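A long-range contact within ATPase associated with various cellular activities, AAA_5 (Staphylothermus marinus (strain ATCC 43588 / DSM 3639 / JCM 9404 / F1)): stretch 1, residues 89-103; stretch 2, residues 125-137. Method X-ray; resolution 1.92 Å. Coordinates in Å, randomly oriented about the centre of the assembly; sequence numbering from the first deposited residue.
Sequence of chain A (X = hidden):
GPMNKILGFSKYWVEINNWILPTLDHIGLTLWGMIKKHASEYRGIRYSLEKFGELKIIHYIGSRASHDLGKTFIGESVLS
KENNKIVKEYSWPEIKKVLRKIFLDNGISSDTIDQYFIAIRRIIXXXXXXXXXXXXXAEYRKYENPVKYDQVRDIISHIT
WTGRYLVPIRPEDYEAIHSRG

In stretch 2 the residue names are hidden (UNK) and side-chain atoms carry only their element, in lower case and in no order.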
# COMPACT_ATOMS: atom_id res chain seq x y z
N GLU A 89 6.77 7.03 13.58
CA GLU A 89 7.10 7.76 12.37
C GLU A 89 8.62 7.87 12.24
O GLU A 89 9.37 7.67 13.21
CB GLU A 89 6.39 9.12 12.37
CG GLU A 89 4.85 8.88 12.33
CD GLU A 89 4.02 10.16 12.44
OE1 GLU A 89 4.61 11.26 12.53
OE2 GLU A 89 2.76 10.06 12.42
N TYR A 90 9.09 8.14 11.02
CA TYR A 90 10.48 7.86 10.65
C TYR A 90 11.03 8.93 9.73
O TYR A 90 10.31 9.53 8.93
CB TYR A 90 10.61 6.53 9.91
CG TYR A 90 10.19 5.32 10.68
CD1 TYR A 90 8.86 4.91 10.70
CD2 TYR A 90 11.11 4.58 11.39
CE1 TYR A 90 8.47 3.78 11.40
CE2 TYR A 90 10.73 3.46 12.10
CZ TYR A 90 9.43 3.06 12.09
OH TYR A 90 9.08 1.94 12.80
N SER A 91 12.34 9.14 9.82
CA SER A 91 13.01 9.83 8.73
C SER A 91 13.29 8.84 7.60
O SER A 91 13.05 7.65 7.71
CB SER A 91 14.30 10.49 9.19
OG SER A 91 15.25 9.51 9.49
N TRP A 92 13.79 9.37 6.48
CA TRP A 92 14.07 8.54 5.31
C TRP A 92 15.19 7.55 5.59
O TRP A 92 15.02 6.35 5.29
CB TRP A 92 14.37 9.47 4.13
CG TRP A 92 14.93 8.82 2.90
CD1 TRP A 92 16.13 9.10 2.30
CD2 TRP A 92 14.30 7.82 2.10
NE1 TRP A 92 16.28 8.34 1.17
CE2 TRP A 92 15.18 7.54 1.02
CE3 TRP A 92 13.08 7.13 2.18
CZ2 TRP A 92 14.88 6.61 0.04
CZ3 TRP A 92 12.79 6.19 1.21
CH2 TRP A 92 13.70 5.93 0.15
N PRO A 93 16.32 7.94 6.17
CA PRO A 93 17.34 6.92 6.45
C PRO A 93 16.85 5.87 7.41
O PRO A 93 17.15 4.69 7.23
CB PRO A 93 18.52 7.75 6.99
CG PRO A 93 18.26 9.15 6.53
CD PRO A 93 16.78 9.30 6.48
N GLU A 94 16.04 6.25 8.39
CA GLU A 94 15.54 5.30 9.38
C GLU A 94 14.61 4.28 8.73
O GLU A 94 14.70 3.08 9.00
CB GLU A 94 14.79 6.04 10.50
CG GLU A 94 15.65 6.86 11.44
CD GLU A 94 14.82 7.86 12.26
OE1 GLU A 94 13.56 7.83 12.23
OE2 GLU A 94 15.44 8.71 12.93
N ILE A 95 13.65 4.75 7.93
CA ILE A 95 12.68 3.78 7.41
C ILE A 95 13.33 2.89 6.35
O ILE A 95 12.98 1.72 6.24
CB ILE A 95 11.42 4.49 6.89
CG1 ILE A 95 10.27 3.47 6.76
CG2 ILE A 95 11.66 5.18 5.55
CD1 ILE A 95 8.95 4.09 6.49
N LYS A 96 14.27 3.43 5.56
CA LYS A 96 15.08 2.60 4.64
C LYS A 96 15.70 1.40 5.34
O LYS A 96 15.77 0.29 4.79
CB LYS A 96 16.25 3.39 4.09
CG LYS A 96 16.03 4.23 2.95
CD LYS A 96 17.32 5.02 2.79
CE LYS A 96 17.90 4.88 1.40
NZ LYS A 96 18.53 3.56 1.22
N LYS A 97 16.25 1.64 6.52
CA LYS A 97 16.94 0.59 7.25
C LYS A 97 15.94 -0.42 7.80
O LYS A 97 16.20 -1.63 7.79
CB LYS A 97 17.78 1.25 8.35
CG LYS A 97 18.60 0.33 9.20
CD LYS A 97 19.44 1.14 10.20
CE LYS A 97 20.27 0.23 11.10
NZ LYS A 97 21.42 -0.40 10.35
N VAL A 98 14.78 0.04 8.24
CA VAL A 98 13.75 -0.89 8.72
C VAL A 98 13.20 -1.72 7.57
O VAL A 98 12.99 -2.94 7.71
CB VAL A 98 12.62 -0.10 9.42
CG1 VAL A 98 11.45 -1.02 9.70
CG2 VAL A 98 13.14 0.58 10.69
N LEU A 99 12.90 -1.08 6.44
CA LEU A 99 12.38 -1.82 5.29
C LEU A 99 13.41 -2.79 4.73
O LEU A 99 13.05 -3.91 4.33
CB LEU A 99 11.95 -0.85 4.20
CG LEU A 99 10.79 0.09 4.59
CD1 LEU A 99 10.60 1.21 3.54
CD2 LEU A 99 9.55 -0.73 4.73
N ARG A 100 14.67 -2.38 4.65
CA ARG A 100 15.69 -3.30 4.12
C ARG A 100 15.75 -4.58 4.94
O ARG A 100 15.83 -5.69 4.40
CB ARG A 100 17.07 -2.62 4.09
CG ARG A 100 18.27 -3.56 3.67
CD ARG A 100 19.59 -2.78 3.44
NE ARG A 100 19.52 -1.83 2.34
CZ ARG A 100 19.75 -2.10 1.06
NH1 ARG A 100 20.11 -3.32 0.66
NH2 ARG A 100 19.61 -1.12 0.17
N LYS A 101 15.70 -4.45 6.27
CA LYS A 101 15.67 -5.63 7.12
C LYS A 101 14.43 -6.47 6.85
O LYS A 101 14.52 -7.70 6.70
CB LYS A 101 15.74 -5.23 8.59
CG LYS A 101 15.48 -6.37 9.56
CD LYS A 101 15.82 -5.95 10.99
CE LYS A 101 15.15 -6.84 12.03
NZ LYS A 101 15.31 -8.29 11.71
N ILE A 102 13.26 -5.84 6.76
CA ILE A 102 12.06 -6.62 6.50
C ILE A 102 12.16 -7.33 5.15
O ILE A 102 11.79 -8.50 5.02
CB ILE A 102 10.81 -5.73 6.58
CG1 ILE A 102 10.58 -5.29 8.01
CG2 ILE A 102 9.60 -6.50 6.12
CD1 ILE A 102 9.67 -4.07 8.17
N PHE A 103 12.62 -6.62 4.11
CA PHE A 103 12.65 -7.24 2.80
C PHE A 103 13.68 -8.39 2.75
O PHE A 103 13.41 -9.45 2.18
CB PHE A 103 12.93 -6.18 1.72
CG PHE A 103 11.83 -5.11 1.54
CD1 PHE A 103 10.58 -5.21 2.14
CD2 PHE A 103 12.08 -4.02 0.73
CE1 PHE A 103 9.61 -4.21 1.94
CE2 PHE A 103 11.13 -3.03 0.53
CZ PHE A 103 9.89 -3.13 1.13
N UNK A 125 12.06 12.33 -3.35
CA UNK A 125 13.09 13.30 -2.94
C UNK A 125 12.92 13.77 -1.50
O UNK A 125 12.57 14.93 -1.26
n UNK A 125 10.99 14.06 -7.84
c UNK A 125 13.09 14.48 -3.90
n UNK A 125 11.80 15.74 -6.47
c UNK A 125 10.81 15.20 -7.16
n UNK A 125 9.62 15.78 -7.19
c UNK A 125 13.15 15.18 -6.36
c UNK A 125 13.22 14.03 -5.37
N UNK A 126 13.18 12.93 -0.51
CA UNK A 126 13.02 13.35 0.87
C UNK A 126 14.04 14.41 1.26
O UNK A 126 15.11 14.54 0.67
c UNK A 126 13.27 12.06 1.67
c UNK A 126 13.19 10.96 0.67
c UNK A 126 13.68 11.55 -0.60
N UNK A 127 13.68 15.17 2.28
CA UNK A 127 14.58 16.06 2.97
C UNK A 127 14.79 15.53 4.38
O UNK A 127 14.09 14.62 4.84
c UNK A 127 14.02 17.47 3.00
o UNK A 127 12.97 17.59 3.96
N UNK A 128 15.74 16.14 5.09
CA UNK A 128 16.09 15.67 6.43
C UNK A 128 14.91 15.75 7.38
O UNK A 128 14.80 14.94 8.30
c UNK A 128 21.13 15.82 4.88
c UNK A 128 17.27 16.49 6.98
n UNK A 128 20.62 14.67 5.31
n UNK A 128 22.05 15.81 3.91
c UNK A 128 19.73 17.08 6.49
n UNK A 128 20.74 16.97 5.42
c UNK A 128 18.31 16.88 5.92
N UNK A 129 14.01 16.71 7.16
CA UNK A 129 12.85 16.90 8.02
C UNK A 129 11.66 16.02 7.65
O UNK A 129 10.77 15.81 8.49
o UNK A 129 12.66 18.91 6.70
c UNK A 129 12.42 18.37 7.99
N UNK A 130 11.59 15.52 6.42
CA UNK A 130 10.41 14.78 5.99
C UNK A 130 10.21 13.55 6.85
O UNK A 130 11.17 12.85 7.18
o UNK A 130 10.03 16.65 4.01
c UNK A 130 10.47 15.58 3.57
c UNK A 130 10.52 14.39 4.51
o UNK A 130 10.85 15.44 2.39
N UNK A 131 8.96 13.28 7.20
CA UNK A 131 8.57 12.16 8.04
C UNK A 131 7.77 11.14 7.24
O UNK A 131 7.04 11.50 6.30
n UNK A 131 9.46 12.60 11.51
c UNK A 131 7.70 12.61 9.21
c UNK A 131 10.51 11.91 11.95
n UNK A 131 11.72 12.16 11.47
c UNK A 131 9.52 13.68 10.52
n UNK A 131 10.33 10.96 12.84
c UNK A 131 8.16 13.88 9.90
N UNK A 132 7.82 9.90 7.70
CA UNK A 132 7.33 8.74 6.98
C UNK A 132 6.48 7.89 7.92
O UNK A 132 6.78 7.78 9.10
c UNK A 132 8.52 7.90 6.43
c UNK A 132 9.20 8.55 5.29
c UNK A 132 9.42 8.90 2.93
c UNK A 132 10.20 9.49 5.50
c UNK A 132 10.78 10.13 4.45
c UNK A 132 10.39 9.83 3.15
c UNK A 132 8.81 8.26 4.01
N UNK A 133 5.41 7.31 7.38
CA UNK A 133 4.60 6.33 8.10
C UNK A 133 4.94 4.92 7.63
O UNK A 133 5.42 4.72 6.51
c UNK A 133 1.63 5.02 4.81
c UNK A 133 2.41 7.50 5.70
c UNK A 133 2.15 5.17 6.09
c UNK A 133 2.55 6.42 6.54
c UNK A 133 1.89 7.34 4.42
c UNK A 133 1.51 6.10 3.98
c UNK A 133 3.09 6.61 7.94
N UNK A 134 4.68 3.95 8.52
CA UNK A 134 4.92 2.54 8.24
C UNK A 134 3.87 1.70 8.95
O UNK A 134 3.72 1.79 10.16
c UNK A 134 6.70 0.66 8.62
c UNK A 134 8.10 0.53 9.14
c UNK A 134 6.62 0.20 7.21
c UNK A 134 6.30 2.13 8.73
N UNK A 135 3.21 0.84 8.19
CA UNK A 135 2.35 -0.19 8.73
C UNK A 135 2.91 -1.55 8.35
O UNK A 135 3.25 -1.79 7.17
c UNK A 135 -0.64 3.37 8.20
c UNK A 135 0.21 1.19 8.65
c UNK A 135 -0.25 1.32 9.94
c UNK A 135 -1.11 3.47 9.51
c UNK A 135 0.92 -0.06 8.20
c UNK A 135 -0.92 2.44 10.36
c UNK A 135 0.01 2.24 7.78
N UNK A 136 2.99 -2.45 9.31
CA UNK A 136 3.37 -3.83 9.03
C UNK A 136 2.11 -4.63 8.71
O UNK A 136 1.18 -4.65 9.52
n UNK A 136 9.78 -3.96 11.69
c UNK A 136 6.12 -4.25 11.71
c UNK A 136 4.12 -4.43 10.22
n UNK A 136 8.20 -2.35 12.09
c UNK A 136 5.53 -3.88 10.37
c UNK A 136 8.50 -3.61 11.79
n UNK A 136 7.55 -4.51 11.60
N UNK A 137 2.08 -5.27 7.54
CA UNK A 137 1.02 -6.15 7.09
C UNK A 137 1.31 -7.60 7.46
O UNK A 137 2.43 -7.97 7.82
c UNK A 137 0.60 -4.64 5.04
c UNK A 137 0.64 -4.63 3.52
c UNK A 137 0.86 -6.06 5.57
c UNK A 137 -0.72 -4.11 5.57
O HOH W 1 13.67 12.36 6.24

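Position 125 carries three carbons, a nitrogen, then a carbon bearing two more nitrogens. It touches nothing on stretch 1. That guanidinium makes it Arg125, and its positive phi breaks from the helix before it.

At position 126 three carbons close a ring onto the backbone nitrogen, and one ring carbon lies over the face of the Trp92 five-membered ring. This is Pro126. Its CG is 3.6 Å from the centroid of that Trp92 ring, a CH-pi contact.

Position 127 has one carbon and one oxygen, and its CA-to-CB bond points away from stretch 1. With no further branch it is Ser127. It opens a type I turn.

Position 128 has a chain of three carbons, a nitrogen and a carbon with two nitrogens. Its CA-to-CB bond points away from stretch 1, and the residue is exposed: Arg128.

Position 129 has one carbon and one oxygen, exposed: Ser129. Its OG and Ser127 OG are hydrogen-bonded at 3.1 Å.

Position 130 has two carbons, the second carrying two oxygens. The length fits aspartate, Asp130. Its OD2 accepts a hydrogen bond from Ser127 N at 2.8 Å, which helps hold the turn.

Position 131 again ends in a carbon with three nitrogens around it, and this end folds back over the backbone of stretch 1. It is Arg131. One guanidinium face covers Tyr90 C. NH1 lies 3.5 Å from Ser91 N, but both are donors, so no bond forms.

Position 132 has one carbon and a six-carbon ring with no oxygen, and the ring lies by Trp92 and Ile95. It is Phe132. CE1 is 3.7 Å from Trp92 CB, and CB lies 3.8 Å from Ile95 CD1.

Position 133 has the same seven carbons, on the other face of the sheet from 132. It is Phe133, and its side chain stays clear of stretch 1.

Position 134 has four carbons, forked at the second. Its CA-to-CB bond points toward stretch 1, and the carbons reach Tyr90, Val98 and Leu99. It is Leu134. CB meets Tyr90 CE1 at 3.8 Å, CD2 meets Val98 CG1 at 3.7 Å, and CD1 meets Leu99 CD2 at 3.9 Å.

Position 135 has one carbon and a six-carbon ring, out of reach of stretch 1: Phe135.

Position 136 has three carbons, a nitrogen and a carbon with two nitrogens, and the flat end lies against Ile102. It is Arg136. NH2 is 3.5 Å from Ile102 CD1.

Position 137 has four carbons, forked at the second, out of reach: Leu137.

The contact joins two modes. Tyr90 and Phe132 pair antiparallel through two weak hydrogen bonds, Tyr90 N to Phe132 O (3.0 Å) and Phe132 N to Tyr90 O (2.8 Å). Ile95, Val98 and Leu99 pack on Leu134, with Ile95 also against Phe132, while Ile102 meets Arg136. Water 1 bridges Trp92 N and Asp130 O.

Stretch 2, residues 125-137: RPSRSDRFFLFRL
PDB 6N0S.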